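Local structure of alpha-galacturonidase (Bacillus subtilis, 3FEF) at residues A[145-150]-A[203-208]; A[7-12]-A[71-76]. The protein hydrolyses alpha-1,4-linked galacturonate, releasing alpha-D-galacturonate from substrates such as di-galacturonate, as a family 4 glycosidase that uses NAD(+) and manganese. All coordinates share one frame; numbering follows the deposited sequence.

Contact 1: residues A[145-150]-A[203-208]. With MG (magnesium ion), chain G.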
loop_
_atom_site.group_PDB
_atom_site.type_symbol
_atom_site.label_atom_id
_atom_site.label_comp_id
_atom_site.label_asym_id
_atom_site.label_seq_id
_atom_site.Cartn_x
_atom_site.Cartn_y
_atom_site.Cartn_z
ATOM N N TYR A 145 25.792 9.215 -12.992
ATOM C CA TYR A 145 25.631 10.442 -13.731
ATOM C C TYR A 145 25.131 10.168 -15.147
ATOM O O TYR A 145 24.830 11.104 -15.890
ATOM C CB TYR A 145 26.976 11.156 -13.856
ATOM C CG TYR A 145 27.427 11.847 -12.611
ATOM C CD1 TYR A 145 26.774 12.994 -12.157
ATOM C CD2 TYR A 145 28.513 11.380 -11.892
ATOM C CE1 TYR A 145 27.182 13.644 -11.016
ATOM C CE2 TYR A 145 28.937 12.021 -10.747
ATOM C CZ TYR A 145 28.256 13.152 -10.309
ATOM O OH TYR A 145 28.676 13.806 -9.184
ATOM N N THR A 146 25.070 8.893 -15.519
ATOM C CA THR A 146 24.735 8.505 -16.893
ATOM C C THR A 146 23.234 8.622 -17.210
ATOM O O THR A 146 22.400 8.331 -16.362
ATOM C CB THR A 146 25.138 7.043 -17.166
ATOM O OG1 THR A 146 26.504 6.814 -16.784
ATOM C CG2 THR A 146 24.954 6.724 -18.628
ATOM N N ASN A 147 22.910 9.032 -18.436
ATOM C CA ASN A 147 21.543 9.032 -18.945
ATOM C C ASN A 147 21.310 7.839 -19.881
ATOM O O ASN A 147 22.240 7.415 -20.577
ATOM C CB ASN A 147 21.294 10.324 -19.709
ATOM C CG ASN A 147 21.312 11.533 -18.808
ATOM O OD1 ASN A 147 20.735 11.515 -17.726
ATOM N ND2 ASN A 147 21.974 12.587 -19.240
ATOM N N PRO A 148 20.070 7.316 -19.947
ATOM C CA PRO A 148 18.815 7.750 -19.295
ATOM C C PRO A 148 18.793 7.373 -17.815
ATOM O O PRO A 148 18.820 6.194 -17.458
ATOM C CB PRO A 148 17.734 6.988 -20.056
ATOM C CG PRO A 148 18.417 5.770 -20.570
ATOM C CD PRO A 148 19.854 6.169 -20.848
HETATM N N MSE A 149 18.745 8.398 -16.979
HETATM C CA MSE A 149 18.997 8.287 -15.547
HETATM C C MSE A 149 18.090 7.277 -14.831
HETATM O O MSE A 149 18.562 6.425 -14.090
HETATM C CB MSE A 149 18.784 9.649 -14.925
HETATM C CG MSE A 149 18.774 9.599 -13.429
HETATM SE SE MSE A 149 20.536 10.056 -12.829
HETATM C CE MSE A 149 20.364 11.937 -12.824
ATOM N N SER A 150 16.790 7.396 -15.065
ATOM C CA SER A 150 15.802 6.560 -14.412
ATOM C C SER A 150 15.934 5.078 -14.766
ATOM O O SER A 150 15.765 4.220 -13.915
ATOM C CB SER A 150 14.406 7.072 -14.747
ATOM O OG SER A 150 14.290 8.443 -14.377
ATOM N N GLY A 203 9.756 14.728 -8.871
ATOM C CA GLY A 203 9.468 14.302 -10.231
ATOM C C GLY A 203 10.361 13.142 -10.617
ATOM O O GLY A 203 10.746 12.325 -9.786
ATOM N N ILE A 204 10.660 13.044 -11.892
ATOM C CA ILE A 204 11.630 12.075 -12.359
ATOM C C ILE A 204 12.677 12.923 -13.075
ATOM O O ILE A 204 12.400 14.074 -13.440
ATOM C CB ILE A 204 10.994 11.086 -13.337
ATOM C CG1 ILE A 204 10.333 11.837 -14.488
ATOM C CG2 ILE A 204 9.954 10.208 -12.618
ATOM C CD1 ILE A 204 9.564 10.920 -15.468
ATOM N N ASN A 205 13.867 12.369 -13.270
ATOM C CA ASN A 205 14.980 13.118 -13.864
ATOM C C ASN A 205 14.624 13.850 -15.173
ATOM O O ASN A 205 13.979 13.287 -16.057
ATOM C CB ASN A 205 16.182 12.177 -14.083
ATOM C CG ASN A 205 17.438 12.927 -14.522
ATOM O OD1 ASN A 205 17.950 13.822 -13.815
ATOM N ND2 ASN A 205 17.913 12.597 -15.698
ATOM N N HIS A 206 15.053 15.103 -15.291
ATOM C CA HIS A 206 14.713 15.975 -16.434
ATOM C C HIS A 206 13.246 16.369 -16.526
ATOM O O HIS A 206 12.853 17.088 -17.443
ATOM C CB HIS A 206 15.194 15.380 -17.775
ATOM C CG HIS A 206 16.683 15.283 -17.881
ATOM N ND1 HIS A 206 17.319 14.411 -18.732
ATOM C CD2 HIS A 206 17.662 15.919 -17.193
ATOM C CE1 HIS A 206 18.629 14.542 -18.595
ATOM N NE2 HIS A 206 18.861 15.456 -17.670
ATOM N N PHE A 207 12.439 15.892 -15.585
ATOM C CA PHE A 207 11.018 16.244 -15.519
ATOM C C PHE A 207 10.681 16.468 -14.035
ATOM O O PHE A 207 9.811 15.803 -13.468
ATOM C CB PHE A 207 10.163 15.120 -16.104
ATOM C CG PHE A 207 8.738 15.532 -16.444
ATOM C CD1 PHE A 207 8.491 16.589 -17.326
ATOM C CD2 PHE A 207 7.655 14.851 -15.896
ATOM C CE1 PHE A 207 7.181 16.966 -17.649
ATOM C CE2 PHE A 207 6.354 15.223 -16.206
ATOM C CZ PHE A 207 6.119 16.287 -17.092
ATOM N N THR A 208 11.425 17.395 -13.430
ATOM C CA THR A 208 11.327 17.756 -12.036
ATOM C C THR A 208 10.550 19.056 -11.853
ATOM O O THR A 208 10.570 19.936 -12.719
ATOM C CB THR A 208 12.732 17.981 -11.442
ATOM O OG1 THR A 208 13.544 18.619 -12.433
ATOM C CG2 THR A 208 13.380 16.660 -11.061
HETATM MG MG MG G . 20.760 15.859 -16.434
HETATM O O HOH W 1 20.661 13.573 -15.941
HETATM O O HOH W 2 14.079 9.708 -11.962
HETATM O O HOH W 3 13.526 10.477 -16.305
HETATM O O HOH W 4 21.507 17.852 -17.407
HETATM O O HOH W 5 22.849 16.288 -15.392
#
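The peptide bond between N147 and P148 is cis, and P148 then takes the N-cap position of helix 149-159. Facing this kink, residues 204-207 form a type II beta turn, closed by F207 N bonding to I204 O at 2.8 Å; G203, just before it, has backbone angles that call for glycine. The backbones come closest at M149 CA and N205 CA, 6.5 Å apart.

From the middle of the turn N205 points at the helix start, its CG anti to the backbone N (chi1 -172°). M149, a selenomethionine, crosses it at about a right angle. Its chain bends at chi2 and chi3 and so curls round the amide: CG lies 3.7 Å from N205 CB, while the terminal CE swings back to within 3.5 Å of N205 CG. The same amide reaches over one face of the H206 ring, and its plane is turned only 25° from that of the N147 amide, the two side chains crossing at about a right angle without stacking.

H206 NE2 binds the magnesium ion at 2.3 Å, and C169 is its other protein ligand; ND1 is held by T110, which fixes the ring's rotation. A metal-bound water donates to N147 OD1 at 2.7 Å, so the residue that binds substrate in relatives is coupled to the metal through that water. Further along, S150 OG gives its proton to a second water (2.7 Å), which also accepts from N205 N at 3.0 Å, and receives one from a third water that also donates to N205 O.

C169 also packs on M149 and N205. R118 of helix 112-136 bonds to N147 O, E363 of strand 361-369 touches N205, and helix 383-405 borders S150 and I204 with Q396, H392 and I393.

Contact 2: residues A[7-12]-A[71-76]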
loop_
_atom_site.group_PDB
_atom_site.type_symbol
_atom_site.label_atom_id
_atom_site.label_comp_id
_atom_site.label_asym_id
_atom_site.label_seq_id
_atom_site.Cartn_x
_atom_site.Cartn_y
_atom_site.Cartn_z
ATOM N N LYS A 7 39.027 5.735 -1.266
ATOM C CA LYS A 7 39.214 5.204 -2.607
ATOM C C LYS A 7 37.967 5.337 -3.477
ATOM O O LYS A 7 36.893 4.840 -3.140
ATOM C CB LYS A 7 39.689 3.753 -2.551
ATOM C CG LYS A 7 39.355 2.965 -3.790
ATOM C CD LYS A 7 40.579 2.592 -4.593
ATOM C CE LYS A 7 40.200 1.851 -5.865
ATOM N NZ LYS A 7 40.181 0.362 -5.739
ATOM N N ILE A 8 38.132 6.030 -4.593
ATOM C CA ILE A 8 37.058 6.250 -5.535
ATOM C C ILE A 8 37.307 5.435 -6.804
ATOM O O ILE A 8 38.383 5.503 -7.407
ATOM C CB ILE A 8 36.977 7.733 -5.894
ATOM C CG1 ILE A 8 36.656 8.576 -4.655
ATOM C CG2 ILE A 8 35.925 7.974 -6.976
ATOM C CD1 ILE A 8 36.800 10.101 -4.901
ATOM N N ALA A 9 36.331 4.629 -7.191
ATOM C CA ALA A 9 36.395 3.955 -8.470
ATOM C C ALA A 9 35.613 4.818 -9.448
ATOM O O ALA A 9 34.502 5.256 -9.156
ATOM C CB ALA A 9 35.802 2.580 -8.377
ATOM N N TYR A 10 36.200 5.090 -10.602
ATOM C CA TYR A 10 35.525 5.913 -11.590
ATOM C C TYR A 10 35.292 5.137 -12.875
ATOM O O TYR A 10 36.239 4.873 -13.608
ATOM C CB TYR A 10 36.340 7.155 -11.909
ATOM C CG TYR A 10 35.476 8.206 -12.525
ATOM C CD1 TYR A 10 35.139 9.337 -11.820
ATOM C CD2 TYR A 10 34.924 8.026 -13.782
ATOM C CE1 TYR A 10 34.318 10.294 -12.361
ATOM C CE2 TYR A 10 34.103 8.978 -14.332
ATOM C CZ TYR A 10 33.799 10.109 -13.608
ATOM O OH TYR A 10 32.980 11.065 -14.135
ATOM N N ILE A 11 34.032 4.791 -13.145
ATOM C CA ILE A 11 33.656 4.084 -14.361
ATOM C C ILE A 11 33.224 5.073 -15.445
ATOM O O ILE A 11 32.228 5.792 -15.306
ATOM C CB ILE A 11 32.542 3.063 -14.088
ATOM C CG1 ILE A 11 32.970 2.119 -12.972
ATOM C CG2 ILE A 11 32.205 2.301 -15.362
ATOM C CD1 ILE A 11 31.876 1.225 -12.463
ATOM N N GLY A 12 34.000 5.107 -16.525
ATOM C CA GLY A 12 33.876 6.111 -17.559
ATOM C C GLY A 12 35.006 7.089 -17.328
ATOM O O GLY A 12 34.916 8.275 -17.701
ATOM N N LYS A 71 39.582 -4.351 -10.853
ATOM C CA LYS A 71 40.670 -3.605 -10.246
ATOM C C LYS A 71 40.209 -2.218 -9.787
ATOM O O LYS A 71 40.592 -1.758 -8.725
ATOM C CB LYS A 71 41.825 -3.488 -11.230
ATOM C CG LYS A 71 43.167 -3.991 -10.686
ATOM C CD LYS A 71 44.029 -4.577 -11.815
ATOM C CE LYS A 71 43.793 -3.830 -13.129
ATOM N NZ LYS A 71 44.363 -4.541 -14.320
ATOM N N ALA A 72 39.382 -1.560 -10.591
ATOM C CA ALA A 72 38.795 -0.284 -10.192
ATOM C C ALA A 72 38.001 -0.425 -8.894
ATOM O O ALA A 72 38.147 0.387 -7.986
ATOM C CB ALA A 72 37.910 0.268 -11.293
ATOM N N LEU A 73 37.207 -1.487 -8.797
ATOM C CA LEU A 73 36.225 -1.621 -7.726
ATOM C C LEU A 73 36.813 -2.114 -6.399
ATOM O O LEU A 73 36.344 -1.740 -5.328
ATOM C CB LEU A 73 35.069 -2.524 -8.166
ATOM C CG LEU A 73 34.192 -2.048 -9.344
ATOM C CD1 LEU A 73 33.172 -3.098 -9.691
ATOM C CD2 LEU A 73 33.473 -0.720 -9.064
ATOM N N SER A 74 37.840 -2.948 -6.460
ATOM C CA SER A 74 38.300 -3.591 -5.249
ATOM C C SER A 74 38.651 -2.542 -4.198
ATOM O O SER A 74 39.381 -1.595 -4.476
ATOM C CB SER A 74 39.491 -4.515 -5.533
ATOM O OG SER A 74 40.686 -3.761 -5.617
ATOM N N ALA A 75 38.103 -2.712 -2.998
ATOM C CA ALA A 75 38.320 -1.783 -1.893
ATOM C C ALA A 75 37.775 -0.370 -2.132
ATOM O O ALA A 75 38.159 0.561 -1.438
ATOM C CB ALA A 75 39.808 -1.724 -1.536
ATOM N N ALA A 76 36.906 -0.185 -3.114
ATOM C CA ALA A 76 36.390 1.158 -3.394
ATOM C C ALA A 76 35.375 1.613 -2.338
ATOM O O ALA A 76 34.548 0.823 -1.906
ATOM C CB ALA A 76 35.770 1.202 -4.782
#
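K7 leans out from the start of strand 6-11 and drapes its side chain over the end of helix 69-73 and the type II turn that follows, from L73 to A76. Its CG presses into the turn, 3.5 Å from A76 CA, a tight carbon pair. Bends at chi2 and chi4 then tip NZ into a notch lined by carbonyls. There it donates to S74 O over a very short 2.5 Å, in the carbonyl plane and at 157° to the C=O, and to A72 O at 3.0 Å from above the plane. The ammonium would probably be stabilised by the carbonyls gathered at this helix end. An alanine here would remove both bonds and would probably loosen the strand's hold on helix end and turn.

This is a Rossmann domain. Helix 69-73 belongs to the beta-alpha-beta crossover that carries the chain from strand 61-66 at the sheet edge over to strand 78-81, beside the first strand, 6-11, which in relatives forms part of the NAD(+) site.

Two residues along, the small knob of A9 fits a shallow hollow between helix and turn. Its CB sits 3.2 Å from A72 O on one wall, 4.1 Å from L73 CD2 on another, and 3.9 Å from A76 CB. With only a methyl group to accommodate, the helix comes close, A9 CA and A72 CA being 5.2 Å apart. I11 extends the groove: its CD1 meets L73 CD2 at 4.2 Å. L73 is also wedged against V79 of strand 78-81 and against A132 and Y136 of helix 112-136.

In the fold
From the N terminus, the chain lays down strand 6-11, passes through two further strands and the helices between them, and returns at helix 69-73, where contact 2 closes a loop of 58 residues. It then adds strands 78-81 and 141-144 to the parallel sheet, and contact 1 opens at 145-150, just after the latter; the last strand, 164-167, lies within the loop, which closes 52 residues later at the turn leading into strand 207-215. The two loops follow in series, neither nesting nor crossing. Contact 2 stays within the nucleotide-binding domain, whereas contact 1 joins that domain to the C-terminal family region across the metal site. Their centres lie 24 Å apart, and they do not touch.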